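Local coordinates for protein peptidyl-prolyl cis-trans isomerase (PDB 5XB0) that probably catalyses the cis-trans isomerisation of peptide bonds preceding proline in proteins, using the C-terminal FKBP-type domain contained in this chain, at residues 99-104 with 122-127; 54-59 with 73-78. One frame throughout, in Å; residues are numbered along the deposited sequence.

Two antiparallel pairings in one FKBP sheet make a useful comparison of core and periphery. Contact 1 (99-104 with 122-127) is centred about 2 Å from the centre of the chain, and every residue that touches in it is buried; three successive bridges and aliphatic-to-aromatic packing hold it. Contact 2 (54-59 with 73-78), centred about 9 Å from the chain centre, is only partly buried: one bridge gives way to aromatic rings and an amide; the salt bridge Arg76-Asp78 lies within 73-78. The contacts share no segment, yet strands 51-59 and 122-132 are neighbours, with Glu125 N to Val57 O at 2.9 Å a probable hydrogen bond between them. Trp84 receives aromatic side chains from both, Phe124 and Tyr56.

Contact 1 of 2, residues 99-104 with 122-127; sequences LVIPSD and LVFEIE
The central antiparallel ladder of the FKBP sheet is built here from Leu99, Val100 and Ile101 opposite Phe124, Val123 and Leu122. Leu99 and Phe124 form a hydrogen-bonded pair: Phe124 N lies 2.8 Å from Leu99 O in a nearly straight bond (172° at the hydrogen), and Leu99 N returns a bond to Phe124 O. Ile101 and Leu122 repeat the pattern, with Ile101 N 2.8 Å from Leu122 O and Leu122 N bonded to Ile101 O. Between them, Val100 and Val123 are a non-hydrogen-bonded pair with CA atoms 4.6 Å apart; weaker CA-H...O contacts add to the ladder, one from Val123 CA to Leu99 O at 3.4 Å.

The two faces pack differently. On the face of Phe124, Ile101 carries CG1 anti to its carbonyl carbon (chi1 -57°), and the extended second torsion (177°) sends CD1 to the ring, 3.6 Å from Phe124 CD2 and nearly as close to CE2. Leu99 CD1 and Ile126 CD1 come within 3.8 Å as the two side chains cross obliquely. On the opposite face the two valines touch more loosely, Val100 CG1 lying 4.4 Å from Val123 CG2.

Helix 82-87 packs on the first face: Ile101 and Ile126 touch Trp84, whose ring meets Phe124 edge-to-face, consistent with the aromatic pocket of FKBPs. Helix 6-21 covers Val100 through Phe16 and Met17, while strand 51-59 continues the sheet beyond strand 122-132.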
ATOM      1  N   LEU A  99       0.171  -4.642  -2.952  1.00 13.00           N
ATOM      2  CA  LEU A  99       0.856  -4.251  -1.721  1.00 13.55           C
ATOM      3  C   LEU A  99      -0.088  -4.347  -0.548  1.00 12.96           C
ATOM      4  O   LEU A  99      -1.194  -3.816  -0.606  1.00 16.24           O
ATOM      5  CB  LEU A  99       1.383  -2.815  -1.804  1.00 15.62           C
ATOM      6  CG  LEU A  99       2.409  -2.470  -2.872  1.00 13.30           C
ATOM      7  CD1 LEU A  99       2.812  -1.000  -2.732  1.00 16.54           C
ATOM      8  CD2 LEU A  99       3.635  -3.376  -2.757  1.00 16.13           C
ATOM      9  N   VAL A 100       0.354  -4.978   0.531  1.00 12.43           N
ATOM     10  CA  VAL A 100      -0.379  -4.932   1.787  1.00 10.50           C
ATOM     11  C   VAL A 100       0.452  -4.102   2.744  1.00 12.79           C
ATOM     12  O   VAL A 100       1.603  -4.432   3.013  1.00 14.70           O
ATOM     13  CB  VAL A 100      -0.634  -6.331   2.382  1.00 12.78           C
ATOM     14  CG1 VAL A 100      -1.500  -6.224   3.630  1.00 15.83           C
ATOM     15  CG2 VAL A 100      -1.321  -7.225   1.358  1.00 17.30           C
ATOM     16  N   ILE A 101      -0.133  -3.019   3.236  1.00 12.44           N
ATOM     17  CA  ILE A 101       0.613  -2.018   3.992  1.00 12.17           C
ATOM     18  C   ILE A 101       0.084  -1.961   5.418  1.00 12.09           C
ATOM     19  O   ILE A 101      -1.111  -1.709   5.628  1.00 14.40           O
ATOM     20  CB  ILE A 101       0.500  -0.633   3.300  1.00 14.49           C
ATOM     21  CG1 ILE A 101       1.006  -0.755   1.852  1.00 14.71           C
ATOM     22  CG2 ILE A 101       1.261   0.438   4.065  1.00 12.66           C
ATOM     23  CD1 ILE A 101       0.887   0.509   1.037  1.00 17.94           C
ATOM     24  N   PRO A 102       0.962  -2.201   6.410  1.00 13.71           N
ATOM     25  CA  PRO A 102       0.520  -2.112   7.811  1.00 13.28           C
ATOM     26  C   PRO A 102       0.080  -0.710   8.156  1.00 13.62           C
ATOM     27  O   PRO A 102       0.536   0.254   7.527  1.00 15.12           O
ATOM     28  CB  PRO A 102       1.765  -2.520   8.619  1.00 15.64           C
ATOM     29  CG  PRO A 102       2.907  -2.241   7.712  1.00 18.36           C
ATOM     30  CD  PRO A 102       2.405  -2.473   6.298  1.00 13.73           C
ATOM     31  N   SER A 103      -0.819  -0.588   9.128  1.00 16.43           N
ATOM     32  CA  SER A 103      -1.402   0.717   9.393  1.00 14.56           C
ATOM     33  C   SER A 103      -0.333   1.716   9.805  1.00 11.99           C
ATOM     34  O   SER A 103      -0.487   2.906   9.522  1.00 15.05           O
ATOM     35  CB  SER A 103      -2.509   0.645  10.453  1.00 16.52           C
ATOM     36  OG  SER A 103      -1.991   0.443  11.753  1.00 17.81           O
ATOM     37  N   ASP A 104       0.768   1.269  10.420  1.00 14.51           N
ATOM     38  CA  ASP A 104       1.768   2.258  10.833  1.00 14.04           C
ATOM     39  C   ASP A 104       2.566   2.807   9.638  1.00 14.96           C
ATOM     40  O   ASP A 104       3.369   3.725   9.790  1.00 18.94           O
ATOM     41  CB  ASP A 104       2.705   1.719  11.944  1.00 15.90           C
ATOM     42  CG  ASP A 104       3.526   0.497  11.546  1.00 20.28           C
ATOM     43  OD1 ASP A 104       3.722   0.231  10.350  1.00 21.10           O
ATOM     44  OD2 ASP A 104       4.023  -0.185  12.483  1.00 22.15           O
ATOM     45  N   LEU A 122      -3.898  -1.612   4.774  1.00 14.14           N
ATOM     46  CA  LEU A 122      -4.507  -1.292   3.481  1.00 14.85           C
ATOM     47  C   LEU A 122      -3.985  -2.215   2.395  1.00 16.67           C
ATOM     48  O   LEU A 122      -2.815  -2.591   2.411  1.00 16.35           O
ATOM     49  CB  LEU A 122      -4.226   0.161   3.100  1.00 13.88           C
ATOM     50  CG  LEU A 122      -4.656   1.218   4.122  1.00 13.63           C
ATOM     51  CD1 LEU A 122      -4.332   2.619   3.604  1.00 15.59           C
ATOM     52  CD2 LEU A 122      -6.148   1.071   4.406  1.00 18.67           C
ATOM     53  N   VAL A 123      -4.849  -2.565   1.447  1.00 13.59           N
ATOM     54  CA  VAL A 123      -4.459  -3.430   0.335  1.00 14.81           C
ATOM     55  C   VAL A 123      -4.560  -2.657  -0.964  1.00 14.51           C
ATOM     56  O   VAL A 123      -5.630  -2.179  -1.317  1.00 17.52           O
ATOM     57  CB  VAL A 123      -5.345  -4.681   0.254  1.00 14.45           C
ATOM     58  CG1 VAL A 123      -4.866  -5.596  -0.850  1.00 20.45           C
ATOM     59  CG2 VAL A 123      -5.348  -5.414   1.608  1.00 15.53           C
ATOM     60  N   PHE A 124      -3.435  -2.505  -1.654  1.00 11.54           N
ATOM     61  CA  PHE A 124      -3.409  -1.782  -2.925  1.00 14.69           C
ATOM     62  C   PHE A 124      -3.115  -2.698  -4.089  1.00 14.30           C
ATOM     63  O   PHE A 124      -2.307  -3.611  -3.976  1.00 16.60           O
ATOM     64  CB  PHE A 124      -2.342  -0.691  -2.907  1.00 15.22           C
ATOM     65  CG  PHE A 124      -2.682   0.478  -2.051  1.00 15.09           C
ATOM     66  CD1 PHE A 124      -3.369   1.555  -2.581  1.00 16.50           C
ATOM     67  CD2 PHE A 124      -2.286   0.520  -0.725  1.00 15.73           C
ATOM     68  CE1 PHE A 124      -3.676   2.656  -1.786  1.00 16.51           C
ATOM     69  CE2 PHE A 124      -2.600   1.617   0.075  1.00 16.61           C
ATOM     70  CZ  PHE A 124      -3.290   2.684  -0.465  1.00 16.68           C
ATOM     71  N   GLU A 125      -3.763  -2.447  -5.219  1.00 12.96           N
ATOM     72  CA  GLU A 125      -3.257  -2.977  -6.470  1.00 14.18           C
ATOM     73  C   GLU A 125      -2.764  -1.787  -7.284  1.00 14.07           C
ATOM     74  O   GLU A 125      -3.502  -0.831  -7.464  1.00 16.08           O
ATOM     75  CB  GLU A 125      -4.335  -3.770  -7.205  1.00 18.17           C
ATOM     76  CG  GLU A 125      -4.683  -5.058  -6.465  1.00 25.85           C
ATOM     77  CD  GLU A 125      -5.293  -6.120  -7.356  1.00 45.05           C
ATOM     78  OE1 GLU A 125      -5.157  -6.019  -8.596  1.00 38.97           O
ATOM     79  OE2 GLU A 125      -5.900  -7.066  -6.809  1.00 54.34           O
ATOM     80  N   ILE A 126      -1.510  -1.839  -7.733  1.00 12.85           N
ATOM     81  CA  ILE A 126      -0.861  -0.698  -8.369  1.00 12.27           C
ATOM     82  C   ILE A 126      -0.211  -1.099  -9.681  1.00 13.90           C
ATOM     83  O   ILE A 126       0.502  -2.091  -9.742  1.00 13.65           O
ATOM     84  CB  ILE A 126       0.218  -0.087  -7.449  1.00 13.39           C
ATOM     85  CG1 ILE A 126      -0.403   0.364  -6.128  1.00 16.17           C
ATOM     86  CG2 ILE A 126       0.934   1.069  -8.141  1.00 15.13           C
ATOM     87  CD1 ILE A 126       0.601   0.852  -5.130  1.00 18.68           C
ATOM     88  N   GLU A 127      -0.481  -0.334 -10.731  1.00 13.84           N
ATOM     89  CA  GLU A 127       0.243  -0.461 -11.993  1.00 15.38           C
ATOM     90  C   GLU A 127       1.140   0.754 -12.155  1.00 13.94           C
ATOM     91  O   GLU A 127       0.664   1.890 -12.106  1.00 14.46           O
ATOM     92  CB  GLU A 127      -0.711  -0.574 -13.183  1.00 19.40           C
ATOM     93  CG  GLU A 127       0.051  -0.768 -14.500  1.00 21.15           C
ATOM     94  CD  GLU A 127      -0.846  -0.912 -15.707  1.00 28.64           C
ATOM     95  OE1 GLU A 127      -0.357  -1.451 -16.726  1.00 33.09           O
ATOM     96  OE2 GLU A 127      -2.024  -0.483 -15.641  1.00 24.27           O
TER

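Contact 2 of 2, residues 54-59 with 73-78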
ATOM      1  N   VAL A  54       0.714   6.344 -11.733  1.00 14.26           N
ATOM      2  CA  VAL A  54       0.135   5.053 -11.403  1.00 13.90           C
ATOM      3  C   VAL A  54      -1.348   4.947 -11.736  1.00 14.25           C
ATOM      4  O   VAL A  54      -2.053   5.946 -11.820  1.00 17.23           O
ATOM      5  CB  VAL A  54       0.303   4.731  -9.896  1.00 13.77           C
ATOM      6  CG1 VAL A  54       1.787   4.535  -9.558  1.00 15.41           C
ATOM      7  CG2 VAL A  54      -0.341   5.833  -9.031  1.00 14.80           C
ATOM      8  N   ARG A  55      -1.799   3.716 -11.945  1.00 14.02           N
ATOM      9  CA  ARG A  55      -3.192   3.361 -11.728  1.00 12.60           C
ATOM     10  C   ARG A  55      -3.226   2.586 -10.431  1.00 15.32           C
ATOM     11  O   ARG A  55      -2.291   1.836 -10.134  1.00 14.30           O
ATOM     12  CB  ARG A  55      -3.746   2.497 -12.857  1.00 15.88           C
ATOM     13  CG  ARG A  55      -3.797   3.146 -14.199  1.00 20.04           C
ATOM     14  CD  ARG A  55      -4.540   2.243 -15.171  1.00 21.77           C
ATOM     15  NE  ARG A  55      -4.795   2.939 -16.418  1.00 26.17           N
ATOM     16  CZ  ARG A  55      -3.959   2.932 -17.444  1.00 23.30           C
ATOM     17  NH1 ARG A  55      -2.825   2.248 -17.371  1.00 27.18           N
ATOM     18  NH2 ARG A  55      -4.262   3.596 -18.547  1.00 24.19           N
ATOM     19  N   TYR A  56      -4.296   2.732  -9.658  1.00 13.66           N
ATOM     20  CA  TYR A  56      -4.356   2.021  -8.391  1.00 12.37           C
ATOM     21  C   TYR A  56      -5.782   1.777  -7.925  1.00 13.40           C
ATOM     22  O   TYR A  56      -6.709   2.494  -8.280  1.00 14.30           O
ATOM     23  CB  TYR A  56      -3.584   2.775  -7.299  1.00 12.72           C
ATOM     24  CG  TYR A  56      -4.227   4.075  -6.871  1.00 12.87           C
ATOM     25  CD1 TYR A  56      -4.006   5.245  -7.589  1.00 15.47           C
ATOM     26  CD2 TYR A  56      -5.058   4.136  -5.755  1.00 14.08           C
ATOM     27  CE1 TYR A  56      -4.610   6.450  -7.217  1.00 16.51           C
ATOM     28  CE2 TYR A  56      -5.670   5.339  -5.376  1.00 16.34           C
ATOM     29  CZ  TYR A  56      -5.425   6.492  -6.103  1.00 19.14           C
ATOM     30  OH  TYR A  56      -6.018   7.684  -5.741  1.00 19.74           O
ATOM     31  N   VAL A  57      -5.922   0.744  -7.109  1.00 12.64           N
ATOM     32  CA  VAL A  57      -7.146   0.511  -6.361  1.00 12.69           C
ATOM     33  C   VAL A  57      -6.727   0.269  -4.923  1.00 14.05           C
ATOM     34  O   VAL A  57      -5.885  -0.580  -4.660  1.00 17.39           O
ATOM     35  CB  VAL A  57      -7.945  -0.686  -6.895  1.00 13.42           C
ATOM     36  CG1 VAL A  57      -9.213  -0.872  -6.054  1.00 16.77           C
ATOM     37  CG2 VAL A  57      -8.329  -0.459  -8.345  1.00 16.72           C
ATOM     38  N   GLY A  58      -7.313   1.023  -3.997  1.00 13.41           N
ATOM     39  CA  GLY A  58      -7.010   0.856  -2.585  1.00 14.06           C
ATOM     40  C   GLY A  58      -8.211   0.293  -1.853  1.00 14.35           C
ATOM     41  O   GLY A  58      -9.317   0.823  -1.970  1.00 14.70           O
ATOM     42  N   ARG A  59      -7.988  -0.798  -1.126  1.00 13.58           N
ATOM     43  CA  ARG A  59      -9.053  -1.489  -0.412  1.00 13.05           C
ATOM     44  C   ARG A  59      -8.766  -1.678   1.068  1.00 15.09           C
ATOM     45  O   ARG A  59      -7.610  -1.838   1.480  1.00 14.72           O
ATOM     46  CB  ARG A  59      -9.305  -2.860  -1.038  1.00 15.81           C
ATOM     47  CG  ARG A  59      -9.680  -2.820  -2.507  1.00 19.27           C
ATOM     48  CD  ARG A  59      -9.792  -4.226  -3.054  1.00 22.94           C
ATOM     49  NE  ARG A  59     -11.176  -4.573  -3.335  1.00 50.82           N
ATOM     50  CZ  ARG A  59     -11.727  -4.504  -4.541  1.00 46.69           C
ATOM     51  NH1 ARG A  59     -11.002  -4.120  -5.583  1.00 48.10           N
ATOM     52  NH2 ARG A  59     -13.002  -4.831  -4.704  1.00 53.03           N
ATOM     53  N   GLN A  73      -2.261   8.625 -12.813  1.00 16.00           N
ATOM     54  CA  GLN A  73      -2.167   9.780 -11.934  1.00 16.44           C
ATOM     55  C   GLN A  73      -0.758   9.925 -11.373  1.00 14.83           C
ATOM     56  O   GLN A  73      -0.187   8.943 -10.911  1.00 16.16           O
ATOM     57  CB  GLN A  73      -3.180   9.630 -10.797  1.00 19.55           C
ATOM     58  CG  GLN A  73      -3.293  10.816  -9.896  1.00 23.84           C
ATOM     59  CD  GLN A  73      -4.532  10.762  -9.028  1.00 24.50           C
ATOM     60  OE1 GLN A  73      -5.289   9.781  -9.048  1.00 21.47           O
ATOM     61  NE2 GLN A  73      -4.749  11.823  -8.256  1.00 23.44           N
ATOM     62  N   TRP A  74      -0.219  11.148 -11.403  1.00 16.38           N
ATOM     63  CA  TRP A  74       1.102  11.452 -10.838  1.00 16.23           C
ATOM     64  C   TRP A  74       1.054  11.757  -9.343  1.00 16.73           C
ATOM     65  O   TRP A  74       0.191  12.519  -8.882  1.00 18.86           O
ATOM     66  CB  TRP A  74       1.738  12.647 -11.556  1.00 18.73           C
ATOM     67  CG  TRP A  74       2.235  12.353 -12.936  1.00 18.79           C
ATOM     68  CD1 TRP A  74       1.610  12.644 -14.113  1.00 23.33           C
ATOM     69  CD2 TRP A  74       3.469  11.714 -13.283  1.00 16.38           C
ATOM     70  NE1 TRP A  74       2.378  12.225 -15.171  1.00 22.60           N
ATOM     71  CE2 TRP A  74       3.530  11.658 -14.689  1.00 17.91           C
ATOM     72  CE3 TRP A  74       4.527  11.182 -12.543  1.00 17.05           C
ATOM     73  CZ2 TRP A  74       4.599  11.075 -15.371  1.00 19.67           C
ATOM     74  CZ3 TRP A  74       5.602  10.619 -13.226  1.00 19.05           C
ATOM     75  CH2 TRP A  74       5.623  10.567 -14.623  1.00 20.63           C
ATOM     76  N   PHE A  75       1.998  11.172  -8.604  1.00 15.32           N
ATOM     77  CA  PHE A  75       2.187  11.449  -7.171  1.00 14.27           C
ATOM     78  C   PHE A  75       3.664  11.653  -6.854  1.00 16.12           C
ATOM     79  O   PHE A  75       4.519  10.978  -7.418  1.00 15.67           O
ATOM     80  CB  PHE A  75       1.667  10.298  -6.310  1.00 14.73           C
ATOM     81  CG  PHE A  75       0.199  10.071  -6.409  1.00 16.35           C
ATOM     82  CD1 PHE A  75      -0.693  10.932  -5.784  1.00 20.88           C
ATOM     83  CD2 PHE A  75      -0.300   8.989  -7.112  1.00 16.08           C
ATOM     84  CE1 PHE A  75      -2.054  10.710  -5.864  1.00 23.62           C
ATOM     85  CE2 PHE A  75      -1.662   8.766  -7.194  1.00 19.29           C
ATOM     86  CZ  PHE A  75      -2.540   9.630  -6.569  1.00 20.18           C
ATOM     87  N   ARG A  76       3.963  12.564  -5.932  1.00 14.52           N
ATOM     88  CA  ARG A  76       5.310  12.660  -5.373  1.00 15.23           C
ATOM     89  C   ARG A  76       5.497  11.594  -4.307  1.00 16.22           C
ATOM     90  O   ARG A  76       4.686  11.492  -3.382  1.00 16.22           O
ATOM     91  CB  ARG A  76       5.556  14.046  -4.769  1.00 18.07           C
ATOM     92  CG  ARG A  76       5.713  15.127  -5.797  1.00 21.70           C
ATOM     93  CD  ARG A  76       5.904  16.484  -5.160  1.00 25.82           C
ATOM     94  NE  ARG A  76       7.062  16.513  -4.272  1.00 26.95           N
ATOM     95  CZ  ARG A  76       7.826  17.585  -4.088  1.00 41.90           C
ATOM     96  NH1 ARG A  76       7.560  18.709  -4.744  1.00 42.83           N
ATOM     97  NH2 ARG A  76       8.858  17.531  -3.260  1.00 36.33           N
ATOM     98  N   LEU A  77       6.553  10.796  -4.429  1.00 16.72           N
ATOM     99  CA  LEU A  77       6.815   9.763  -3.424  1.00 18.54           C
ATOM    100  C   LEU A  77       7.069  10.342  -2.033  1.00 20.20           C
ATOM    101  O   LEU A  77       6.806   9.675  -1.030  1.00 22.88           O
ATOM    102  CB  LEU A  77       8.002   8.893  -3.840  1.00 20.73           C
ATOM    103  CG  LEU A  77       7.677   7.761  -4.809  1.00 19.97           C
ATOM    104  CD1 LEU A  77       8.828   6.776  -4.842  1.00 16.55           C
ATOM    105  CD2 LEU A  77       6.375   7.054  -4.434  1.00 17.84           C
ATOM    106  N   ASP A  78       7.574  11.571  -1.952  1.00 18.62           N
ATOM    107  CA  ASP A  78       7.838  12.156  -0.642  1.00 21.95           C
ATOM    108  C   ASP A  78       6.575  12.725   0.005  1.00 22.20           C
ATOM    109  O   ASP A  78       6.632  13.300   1.099  1.00 25.40           O
ATOM    110  CB  ASP A  78       8.939  13.239  -0.717  1.00 24.92           C
ATOM    111  CG  ASP A  78       8.560  14.458  -1.566  1.00 27.39           C
ATOM    112  OD1 ASP A  78       7.377  14.659  -1.929  1.00 23.21           O
ATOM    113  OD2 ASP A  78       9.488  15.245  -1.864  1.00 29.14           O
TER
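Val54 and Gln73 make the one bridge between 54-59 and 73-78, where strand 73-76 pairs with strand 51-59, an interior strand of the FKBP sheet. It is an antiparallel hydrogen-bonded pair: Val54 N to Gln73 O and Gln73 N to Val54 O each span 2.9 Å. From this pair the two segments lead apart, their axes almost exactly perpendicular, and the rest of the contact is made by side chains.

Phe75 is the hub. Val54 reaches it with CG2, which meets the ring edge in plane, 3.7 Å from Phe75 CD2. The CG of Tyr56 lies between backbone N and carbonyl carbon (chi1 69°), and its CE1 sits 3.7 Å from Phe75 CE2 and nearly as close to Phe75 CZ, near the plane of the Phe75 ring. The two rings are inclined by 67°, an oblique pairing with centroids 5.8 Å apart.

Gln73 follows an extended path, its CG anti to the backbone N (chi1 -174°), and its OE1 approaches the tyrosine edge, 3.9 Å from Tyr56 CE1. The phenol oxygen has its polar partner in Asp67, while the tyrosine ring meets Trp84 edge-to-face. Such an aromatic cluster is consistent with the substrate pocket of FKBPs. A bound tartrate, probably from the crystallisation liquor, lies about 4 Å from the Tyr56 side chain (nearest atoms).

Within 73-78 itself, Arg76 NE and NH2 each take one oxygen of the Asp78 carboxylate: NE lies 3.0 Å from Asp78 OD1, tilted somewhat out of the carboxylate plane, and NH2, 2.8 Å from Asp78 OD2, meets the syn lone pair of that oxygen.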